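Local coordinates for protein tyrocidine synthase 2 (Brevibacillus parabrevis, PDB 6TA8) that is a synthase of the condensation-domain family, modelled here as a single chain in which two alpha/beta lobes lie side by side, at residues 280-291 against 451-462; 243-251 against 409-417. One frame throughout, in Å; residues are numbered along the deposited sequence.

Interaction 1: residues 280-291 against 451-462; sequences LLLTALGLAVKD and LADSYRKHLLGI
A pair of helices packed beside the mixed sheet of the C-terminal lobe of the condensation domain meets here, with Ala284 and Ala288 of 280-291 turned to Tyr455, His458 and Ile462 of 451-462. The two axes come within 8.2 Å and run at 135° to each other. The principle illustrated is that small residues on one helix admit large ones from the other: Ala284 is a knob among Tyr455, His458, Leu459 and Ile462, while Tyr455 and His458 are reciprocal knobs in holes that the two alanines help to line. The Tyr455 ring reaches along 280-291 because chi1 (-172°) swings CG away from the backbone N, and its edge faces the Ala284 carbonyl at 3.3 Å from CD1 to O. At its far end Tyr455 OH donates to Leu281 O at 2.9 Å. The helical bond that Leu285 N gives this carbonyl is weak, and the phenol adds a second donor. Apolar ends close the contact, Leu281 CD2 lying 3.7 Å from Leu459 CD2 and Leu280 CD2 4.0 Å from Ile462 CG2. Leu281 and Leu285 also touch Phe385 of strand 383-390, and Ala452 reaches Leu253 of strand 250-256, placing both helices on the sheet. Farther along, Leu287 CB lies over the face of the His458 imidazole, a CH-pi contact 3.6 Å from the ring centroid. His458 ND1 gives a 2.7 Å hydrogen bond to Ser454 O, the carbonyl that its own backbone N leaves unused at the kink, and this bond fixes the ring's rotation. At the exposed end Asp291 OD2 stands in the ring plane, 3.0 Å from His458 CE1. The carboxylate may polarise the imidazole, though it makes no hydrogen bond to NE2 and Lys457 is also near.

Interaction 2: residues 243-251 against 409-417; sequences ADRKQKHTR and QLFSPESER
Residues 243-251 and 409-417 pair antiparallel for a moment, at a single beta bridge with Lys246 and Glu416 as its non-hydrogen-bonded pair, next to the type I turn Ser412-Ser415. The second segment belongs to the long crossover between strands of the C-terminal lobe that visits the other lobe, probably the latch described for condensation domains. Arg417 N donates to Arg245 O, a bond whose modelled length is doubtfully short, and Gln247 N makes a weak one to Ser415 O. Within the bridge, Glu416 CA and Lys246 CA make CA-H...O contacts to Arg245 O and Ser415 O, and beyond it Lys248 N reaches Pro413 O at 3.0 Å. Glu414, within the turn, is shared by two lysines; a bend at chi2 (-74°) brings OE2 to 3.3 Å from Lys248 NZ in a weakly bonded salt bridge, while OE1 makes a longer one, 3.8 Å, to Lys246 NZ. The aliphatic part of Lys246 lies alongside Glu414, with CD 3.6 Å from OE1. On the inner side Gln247 crosses Phe411, its CD 3.7 Å from CD2, the amide and ring planes 34° apart; the Phe411 ring in turn meets Trp55. Glu416 bonds to Thr50 and Ser412 to Asp51, tying the turn and the residue after it to the other lobe. A short chain of hydrogen bonds starts at Arg417, whose NH1 donates to Thr250 OG1 at 3.3 Å with the hydroxyl tilted from the guanidinium plane. Thr250 OG1 donates in turn to Gln247 OE1, 2.8 Å away, approaching from above the amide carbonyl plane.

From the N terminus the segments come in the order 243-251, 280-291, 409-417, 451-462, so the two contacts cross along the chain instead of nesting. Interaction 2 closes a loop of 157 intervening residues, and interaction 1 one of 159: 280-291 lies within the loop closed by interaction 2, and 409-417 within the loop closed by interaction 1. Their centres are 27 Å apart and their nearest atoms about 11 Å, without touching. Strand 250-256, which 243-251 enters, also carries helix 445-466 on its side chains. Interaction 1 thus joins two helices over the sheet, and interaction 2 ties the loop leading into an edge strand, and that strand's first residue, to the crossover.

Interaction 1: residues 280-291 against 451-462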
loop_
_atom_site.group_PDB
_atom_site.type_symbol
_atom_site.label_atom_id
_atom_site.label_comp_id
_atom_site.label_asym_id
_atom_site.label_seq_id
_atom_site.Cartn_x
_atom_site.Cartn_y
_atom_site.Cartn_z
ATOM N N LEU A 280 1.521 7.335 -17.445
ATOM C CA LEU A 280 1.459 8.793 -17.457
ATOM C C LEU A 280 1.926 9.393 -16.135
ATOM O O LEU A 280 2.549 10.461 -16.124
ATOM C CB LEU A 280 0.036 9.251 -17.776
ATOM C CG LEU A 280 -0.580 8.669 -19.050
ATOM C CD1 LEU A 280 -2.005 9.166 -19.236
ATOM C CD2 LEU A 280 0.275 9.009 -20.262
ATOM N N LEU A 281 1.639 8.724 -15.017
ATOM C CA LEU A 281 2.033 9.261 -13.717
ATOM C C LEU A 281 3.540 9.199 -13.513
ATOM O O LEU A 281 4.110 10.079 -12.856
ATOM C CB LEU A 281 1.317 8.506 -12.597
ATOM C CG LEU A 281 -0.187 8.753 -12.469
ATOM C CD1 LEU A 281 -0.745 8.036 -11.251
ATOM C CD2 LEU A 281 -0.484 10.243 -12.402
ATOM N N LEU A 282 4.203 8.176 -14.058
ATOM C CA LEU A 282 5.649 8.070 -13.908
ATOM C C LEU A 282 6.394 8.949 -14.905
ATOM O O LEU A 282 7.517 9.384 -14.623
ATOM C CB LEU A 282 6.092 6.614 -14.057
ATOM C CG LEU A 282 5.753 5.688 -12.885
ATOM C CD1 LEU A 282 6.343 4.302 -13.105
ATOM C CD2 LEU A 282 6.241 6.281 -11.572
ATOM N N THR A 283 5.793 9.218 -16.066
ATOM C CA THR A 283 6.417 10.116 -17.033
ATOM C C THR A 283 6.472 11.540 -16.495
ATOM O O THR A 283 7.524 12.188 -16.529
ATOM C CB THR A 283 5.659 10.068 -18.360
ATOM O OG1 THR A 283 5.637 8.723 -18.851
ATOM C CG2 THR A 283 6.329 10.967 -19.389
ATOM N N ALA A 284 5.342 12.044 -15.991
ATOM C CA ALA A 284 5.324 13.364 -15.375
ATOM C C ALA A 284 6.165 13.418 -14.107
ATOM O O ALA A 284 6.620 14.502 -13.727
ATOM C CB ALA A 284 3.886 13.782 -15.064
ATOM N N LEU A 285 6.381 12.278 -13.447
ATOM C CA LEU A 285 7.222 12.263 -12.254
ATOM C C LEU A 285 8.693 12.426 -12.614
ATOM O O LEU A 285 9.428 13.144 -11.927
ATOM C CB LEU A 285 7.002 10.967 -11.474
ATOM C CG LEU A 285 7.847 10.787 -10.212
ATOM C CD1 LEU A 285 7.591 11.921 -9.231
ATOM C CD2 LEU A 285 7.568 9.439 -9.567
ATOM N N GLY A 286 9.142 11.764 -13.683
ATOM C CA GLY A 286 10.528 11.901 -14.096
ATOM C C GLY A 286 10.872 13.315 -14.523
ATOM O O GLY A 286 11.937 13.835 -14.184
ATOM N N LEU A 287 9.972 13.958 -15.271
ATOM C CA LEU A 287 10.200 15.342 -15.670
ATOM C C LEU A 287 10.141 16.285 -14.478
ATOM O O LEU A 287 10.819 17.318 -14.473
ATOM C CB LEU A 287 9.178 15.761 -16.724
ATOM C CG LEU A 287 8.976 14.791 -17.886
ATOM C CD1 LEU A 287 7.818 15.250 -18.748
ATOM C CD2 LEU A 287 10.246 14.663 -18.709
ATOM N N ALA A 288 9.337 15.952 -13.466
ATOM C CA ALA A 288 9.263 16.786 -12.271
ATOM C C ALA A 288 10.592 16.791 -11.526
ATOM O O ALA A 288 11.099 17.855 -11.151
ATOM C CB ALA A 288 8.135 16.301 -11.361
ATOM N N VAL A 289 11.176 15.609 -11.311
ATOM C CA VAL A 289 12.475 15.523 -10.649
ATOM C C VAL A 289 13.549 16.212 -11.480
ATOM O O VAL A 289 14.508 16.770 -10.933
ATOM C CB VAL A 289 12.831 14.047 -10.370
ATOM C CG1 VAL A 289 14.156 13.942 -9.628
ATOM C CG2 VAL A 289 11.720 13.373 -9.579
ATOM N N LYS A 290 13.407 16.197 -12.808
ATOM C CA LYS A 290 14.377 16.868 -13.666
ATOM C C LYS A 290 14.327 18.379 -13.477
ATOM O O LYS A 290 15.366 19.032 -13.333
ATOM C CB LYS A 290 14.130 16.497 -15.129
ATOM C CG LYS A 290 15.047 17.206 -16.110
ATOM C CD LYS A 290 14.757 16.788 -17.541
ATOM C CE LYS A 290 15.632 17.546 -18.525
ATOM N NZ LYS A 290 17.082 17.315 -18.273
ATOM N N ASP A 291 13.124 18.955 -13.476
ATOM C CA ASP A 291 12.989 20.391 -13.259
ATOM C C ASP A 291 13.239 20.794 -11.813
ATOM O O ASP A 291 13.395 21.989 -11.541
ATOM C CB ASP A 291 11.596 20.859 -13.683
ATOM C CG ASP A 291 11.503 21.135 -15.168
ATOM O OD1 ASP A 291 12.307 21.947 -15.673
ATOM O OD2 ASP A 291 10.629 20.541 -15.830
ATOM N N LEU A 451 8.638 20.794 -6.090
ATOM C CA LEU A 451 8.547 19.516 -6.789
ATOM C C LEU A 451 7.099 19.134 -7.072
ATOM O O LEU A 451 6.812 18.532 -8.112
ATOM C CB LEU A 451 9.237 18.424 -5.970
ATOM C CG LEU A 451 9.134 16.984 -6.479
ATOM C CD1 LEU A 451 9.744 16.854 -7.864
ATOM C CD2 LEU A 451 9.800 16.024 -5.504
ATOM N N ALA A 452 6.179 19.477 -6.169
ATOM C CA ALA A 452 4.774 19.152 -6.393
ATOM C C ALA A 452 4.163 20.049 -7.462
ATOM O O ALA A 452 3.355 19.588 -8.278
ATOM C CB ALA A 452 3.994 19.265 -5.086
ATOM N N ASP A 453 4.529 21.333 -7.472
ATOM C CA ASP A 453 4.040 22.225 -8.517
ATOM C C ASP A 453 4.651 21.885 -9.870
ATOM O O ASP A 453 4.011 22.092 -10.908
ATOM C CB ASP A 453 4.327 23.680 -8.148
ATOM C CG ASP A 453 3.578 24.125 -6.905
ATOM O OD1 ASP A 453 2.766 23.332 -6.383
ATOM O OD2 ASP A 453 3.801 25.267 -6.449
ATOM N N SER A 454 5.882 21.367 -9.881
ATOM C CA SER A 454 6.474 20.897 -11.129
ATOM C C SER A 454 5.851 19.582 -11.578
ATOM O O SER A 454 5.812 19.293 -12.780
ATOM C CB SER A 454 7.987 20.743 -10.970
ATOM O OG SER A 454 8.596 21.981 -10.646
ATOM N N TYR A 455 5.364 18.777 -10.631
ATOM C CA TYR A 455 4.681 17.538 -10.986
ATOM C C TYR A 455 3.300 17.809 -11.569
ATOM O O TYR A 455 2.818 17.035 -12.404
ATOM C CB TYR A 455 4.580 16.632 -9.758
ATOM C CG TYR A 455 4.057 15.242 -10.042
ATOM C CD1 TYR A 455 4.435 14.556 -11.189
ATOM C CD2 TYR A 455 3.193 14.611 -9.156
ATOM C CE1 TYR A 455 3.960 13.285 -11.448
ATOM C CE2 TYR A 455 2.715 13.340 -9.408
ATOM C CZ TYR A 455 3.101 12.681 -10.555
ATOM O OH TYR A 455 2.629 11.415 -10.811
ATOM N N ARG A 456 2.655 18.899 -11.150
ATOM C CA ARG A 456 1.340 19.237 -11.681
ATOM C C ARG A 456 1.441 19.874 -13.063
ATOM O O ARG A 456 0.626 19.580 -13.945
ATOM C CB ARG A 456 0.606 20.167 -10.714
ATOM C CG ARG A 456 -0.585 20.884 -11.326
ATOM C CD ARG A 456 -1.532 21.390 -10.257
ATOM N NE ARG A 456 -0.831 22.121 -9.206
ATOM C CZ ARG A 456 -1.407 22.559 -8.092
ATOM N NH1 ARG A 456 -2.698 22.339 -7.879
ATOM N NH2 ARG A 456 -0.693 23.217 -7.188
ATOM N N LYS A 457 2.435 20.742 -13.273
ATOM C CA LYS A 457 2.601 21.395 -14.565
ATOM C C LYS A 457 2.954 20.419 -15.678
ATOM O O LYS A 457 2.871 20.792 -16.854
ATOM C CB LYS A 457 3.669 22.488 -14.474
ATOM C CG LYS A 457 5.103 21.982 -14.501
ATOM C CD LYS A 457 6.025 23.001 -15.153
ATOM C CE LYS A 457 7.489 22.646 -14.942
ATOM N NZ LYS A 457 7.923 22.875 -13.535
ATOM N N HIS A 458 3.344 19.190 -15.344
ATOM C CA HIS A 458 3.570 18.150 -16.338
ATOM C C HIS A 458 2.384 17.212 -16.493
ATOM O O HIS A 458 2.171 16.678 -17.586
ATOM C CB HIS A 458 4.819 17.336 -15.982
ATOM C CG HIS A 458 6.101 18.078 -16.194
ATOM N ND1 HIS A 458 6.802 18.664 -15.163
ATOM C CD2 HIS A 458 6.806 18.334 -17.321
ATOM C CE1 HIS A 458 7.886 19.246 -15.643
ATOM N NE2 HIS A 458 7.913 19.060 -16.951
ATOM N N LEU A 459 1.608 16.995 -15.428
ATOM C CA LEU A 459 0.377 16.222 -15.554
ATOM C C LEU A 459 -0.631 16.953 -16.430
ATOM O O LEU A 459 -1.260 16.352 -17.310
ATOM C CB LEU A 459 -0.214 15.941 -14.173
ATOM C CG LEU A 459 0.419 14.811 -13.360
ATOM C CD1 LEU A 459 -0.218 14.728 -11.980
ATOM C CD2 LEU A 459 0.290 13.489 -14.094
ATOM N N LEU A 460 -0.799 18.257 -16.203
ATOM C CA LEU A 460 -1.692 19.048 -17.043
ATOM C C LEU A 460 -1.169 19.154 -18.468
ATOM O O LEU A 460 -1.962 19.234 -19.414
ATOM C CB LEU A 460 -1.882 20.440 -16.441
ATOM C CG LEU A 460 -2.402 20.488 -15.004
ATOM C CD1 LEU A 460 -2.350 21.908 -14.463
ATOM C CD2 LEU A 460 -3.813 19.930 -14.928
ATOM N N GLY A 461 0.153 19.158 -18.645
ATOM C CA GLY A 461 0.711 19.218 -19.983
ATOM C C GLY A 461 0.516 17.939 -20.768
ATOM O O GLY A 461 0.407 17.972 -21.997
ATOM N N ILE A 462 0.463 16.797 -20.079
ATOM C CA ILE A 462 0.283 15.523 -20.766
ATOM C C ILE A 462 -1.169 15.337 -21.191
ATOM O O ILE A 462 -1.445 14.924 -22.323
ATOM C CB ILE A 462 0.769 14.365 -19.873
ATOM C CG1 ILE A 462 2.297 14.349 -19.805
ATOM C CG2 ILE A 462 0.250 13.033 -20.391
ATOM C CD1 ILE A 462 2.855 13.261 -18.917
#

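Interaction 2: residues 243-251 against 409-417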
loop_
_atom_site.group_PDB
_atom_site.type_symbol
_atom_site.label_atom_id
_atom_site.label_comp_id
_atom_site.label_asym_id
_atom_site.label_seq_id
_atom_site.Cartn_x
_atom_site.Cartn_y
_atom_site.Cartn_z
ATOM N N ALA A 243 20.700 12.524 10.666
ATOM C CA ALA A 243 20.698 11.110 11.008
ATOM C C ALA A 243 19.443 10.712 11.771
ATOM O O ALA A 243 19.378 9.603 12.312
ATOM C CB ALA A 243 21.945 10.755 11.821
ATOM N N ASP A 244 18.445 11.591 11.826
ATOM C CA ASP A 244 17.200 11.356 12.552
ATOM C C ASP A 244 16.105 11.080 11.526
ATOM O O ASP A 244 15.508 12.010 10.975
ATOM C CB ASP A 244 16.854 12.552 13.435
ATOM C CG ASP A 244 15.671 12.284 14.345
ATOM O OD1 ASP A 244 15.226 11.121 14.419
ATOM O OD2 ASP A 244 15.188 13.239 14.989
ATOM N N ARG A 245 15.842 9.798 11.275
ATOM C CA ARG A 245 14.810 9.379 10.337
ATOM C C ARG A 245 13.518 8.978 11.039
ATOM O O ARG A 245 12.733 8.203 10.483
ATOM C CB ARG A 245 15.323 8.228 9.469
ATOM C CG ARG A 245 16.836 8.079 9.468
ATOM C CD ARG A 245 17.329 7.389 8.204
ATOM N NE ARG A 245 17.413 8.308 7.071
ATOM C CZ ARG A 245 18.432 9.132 6.852
ATOM N NH1 ARG A 245 19.460 9.159 7.690
ATOM N NH2 ARG A 245 18.425 9.931 5.794
ATOM N N LYS A 246 13.281 9.494 12.244
ATOM C CA LYS A 246 12.086 9.134 12.994
ATOM C C LYS A 246 10.834 9.664 12.304
ATOM O O LYS A 246 10.861 10.679 11.605
ATOM C CB LYS A 246 12.171 9.671 14.423
ATOM C CG LYS A 246 13.112 8.884 15.321
ATOM C CD LYS A 246 12.932 9.259 16.784
ATOM C CE LYS A 246 13.300 10.711 17.034
ATOM N NZ LYS A 246 13.151 11.082 18.470
ATOM N N GLN A 247 9.722 8.954 12.510
ATOM C CA GLN A 247 8.479 9.290 11.825
ATOM C C GLN A 247 7.813 10.538 12.391
ATOM O O GLN A 247 6.938 11.108 11.730
ATOM C CB GLN A 247 7.510 8.109 11.895
ATOM C CG GLN A 247 6.461 8.094 10.796
ATOM C CD GLN A 247 7.021 7.649 9.460
ATOM O OE1 GLN A 247 6.982 8.391 8.479
ATOM N NE2 GLN A 247 7.546 6.431 9.416
ATOM N N LYS A 248 8.199 10.975 13.592
ATOM C CA LYS A 248 7.568 12.147 14.189
ATOM C C LYS A 248 7.820 13.415 13.385
ATOM O O LYS A 248 7.028 14.358 13.471
ATOM C CB LYS A 248 8.056 12.333 15.627
ATOM C CG LYS A 248 9.558 12.522 15.757
ATOM C CD LYS A 248 9.954 12.806 17.195
ATOM C CE LYS A 248 9.518 11.681 18.120
ATOM N NZ LYS A 248 9.723 12.028 19.554
ATOM N N HIS A 249 8.894 13.456 12.599
ATOM C CA HIS A 249 9.223 14.614 11.780
ATOM C C HIS A 249 8.646 14.526 10.373
ATOM O O HIS A 249 9.033 15.319 9.508
ATOM C CB HIS A 249 10.742 14.790 11.705
ATOM C CG HIS A 249 11.419 14.764 13.040
ATOM N ND1 HIS A 249 11.451 15.856 13.879
ATOM C CD2 HIS A 249 12.089 13.778 13.681
ATOM C CE1 HIS A 249 12.112 15.545 14.979
ATOM N NE2 HIS A 249 12.510 14.288 14.885
ATOM N N THR A 250 7.734 13.591 10.126
ATOM C CA THR A 250 7.187 13.395 8.791
ATOM C C THR A 250 6.033 14.357 8.539
ATOM O O THR A 250 5.094 14.439 9.338
ATOM C CB THR A 250 6.717 11.952 8.611
ATOM O OG1 THR A 250 7.855 11.083 8.525
ATOM C CG2 THR A 250 5.885 11.812 7.346
ATOM N N ARG A 251 6.106 15.083 7.427
ATOM C CA ARG A 251 5.039 15.965 6.986
ATOM C C ARG A 251 4.616 15.581 5.575
ATOM O O ARG A 251 5.375 14.962 4.824
ATOM C CB ARG A 251 5.474 17.436 7.027
ATOM C CG ARG A 251 5.886 17.924 8.406
ATOM C CD ARG A 251 4.733 17.837 9.392
ATOM N NE ARG A 251 5.058 18.467 10.668
ATOM C CZ ARG A 251 5.527 17.814 11.726
ATOM N NH1 ARG A 251 5.729 16.504 11.665
ATOM N NH2 ARG A 251 5.795 18.468 12.847
ATOM N N GLN A 409 -2.273 8.694 13.879
ATOM C CA GLN A 409 -0.918 8.390 13.436
ATOM C C GLN A 409 -0.766 6.894 13.188
ATOM O O GLN A 409 -0.943 6.080 14.100
ATOM C CB GLN A 409 0.091 8.877 14.477
ATOM C CG GLN A 409 1.542 8.535 14.171
ATOM C CD GLN A 409 2.063 9.186 12.900
ATOM O OE1 GLN A 409 1.762 8.743 11.791
ATOM N NE2 GLN A 409 2.859 10.237 13.060
ATOM N N LEU A 410 -0.439 6.534 11.944
ATOM C CA LEU A 410 -0.422 5.130 11.547
ATOM C C LEU A 410 0.852 4.415 11.976
ATOM O O LEU A 410 0.808 3.221 12.291
ATOM C CB LEU A 410 -0.602 5.012 10.032
ATOM C CG LEU A 410 -1.992 5.348 9.491
ATOM C CD1 LEU A 410 -1.961 5.495 7.979
ATOM C CD2 LEU A 410 -3.000 4.289 9.908
ATOM N N PHE A 411 1.985 5.108 11.985
ATOM C CA PHE A 411 3.249 4.531 12.414
ATOM C C PHE A 411 3.589 4.996 13.825
ATOM O O PHE A 411 2.910 5.838 14.413
ATOM C CB PHE A 411 4.373 4.907 11.444
ATOM C CG PHE A 411 3.972 4.851 10.000
ATOM C CD1 PHE A 411 3.912 3.640 9.331
ATOM C CD2 PHE A 411 3.656 6.008 9.309
ATOM C CE1 PHE A 411 3.543 3.582 8.002
ATOM C CE2 PHE A 411 3.287 5.958 7.978
ATOM C CZ PHE A 411 3.231 4.744 7.324
ATOM N N SER A 412 4.650 4.427 14.370
ATOM C CA SER A 412 5.107 4.915 15.661
ATOM C C SER A 412 5.885 6.217 15.474
ATOM O O SER A 412 6.588 6.379 14.473
ATOM C CB SER A 412 5.989 3.877 16.351
ATOM O OG SER A 412 6.380 4.312 17.641
ATOM N N PRO A 413 5.763 7.166 16.405
ATOM C CA PRO A 413 6.556 8.401 16.288
ATOM C C PRO A 413 8.052 8.148 16.270
ATOM O O PRO A 413 8.801 8.951 15.699
ATOM C CB PRO A 413 6.130 9.208 17.522
ATOM C CG PRO A 413 4.786 8.667 17.886
ATOM C CD PRO A 413 4.832 7.208 17.545
ATOM N N GLU A 414 8.511 7.052 16.873
ATOM C CA GLU A 414 9.919 6.686 16.865
ATOM C C GLU A 414 10.302 5.811 15.678
ATOM O O GLU A 414 11.487 5.501 15.518
ATOM C CB GLU A 414 10.282 5.957 18.164
ATOM C CG GLU A 414 9.625 6.531 19.408
ATOM C CD GLU A 414 10.248 7.843 19.843
ATOM O OE1 GLU A 414 11.492 7.953 19.806
ATOM O OE2 GLU A 414 9.493 8.763 20.222
ATOM N N SER A 415 9.338 5.408 14.853
ATOM C CA SER A 415 9.629 4.532 13.725
ATOM C C SER A 415 10.505 5.244 12.701
ATOM O O SER A 415 10.326 6.433 12.422
ATOM C CB SER A 415 8.332 4.060 13.069
ATOM O OG SER A 415 8.594 3.151 12.016
ATOM N N GLU A 416 11.453 4.504 12.134
ATOM C CA GLU A 416 12.424 5.078 11.214
ATOM C C GLU A 416 11.864 5.142 9.799
ATOM O O GLU A 416 11.180 4.222 9.342
ATOM C CB GLU A 416 13.715 4.260 11.226
ATOM C CG GLU A 416 14.415 4.212 12.578
ATOM C CD GLU A 416 13.836 3.158 13.506
ATOM O OE1 GLU A 416 12.885 2.458 13.099
ATOM O OE2 GLU A 416 14.333 3.031 14.644
ATOM N N ARG A 417 12.161 6.238 9.107
ATOM C CA ARG A 417 11.772 6.383 7.712
ATOM C C ARG A 417 12.702 5.566 6.825
ATOM O O ARG A 417 13.912 5.507 7.058
ATOM C CB ARG A 417 11.805 7.853 7.293
ATOM C CG ARG A 417 10.690 8.699 7.885
ATOM C CD ARG A 417 10.822 10.156 7.469
ATOM N NE ARG A 417 11.036 10.295 6.031
ATOM C CZ ARG A 417 10.060 10.351 5.131
ATOM N NH1 ARG A 417 8.794 10.280 5.518
ATOM N NH2 ARG A 417 10.349 10.479 3.843
#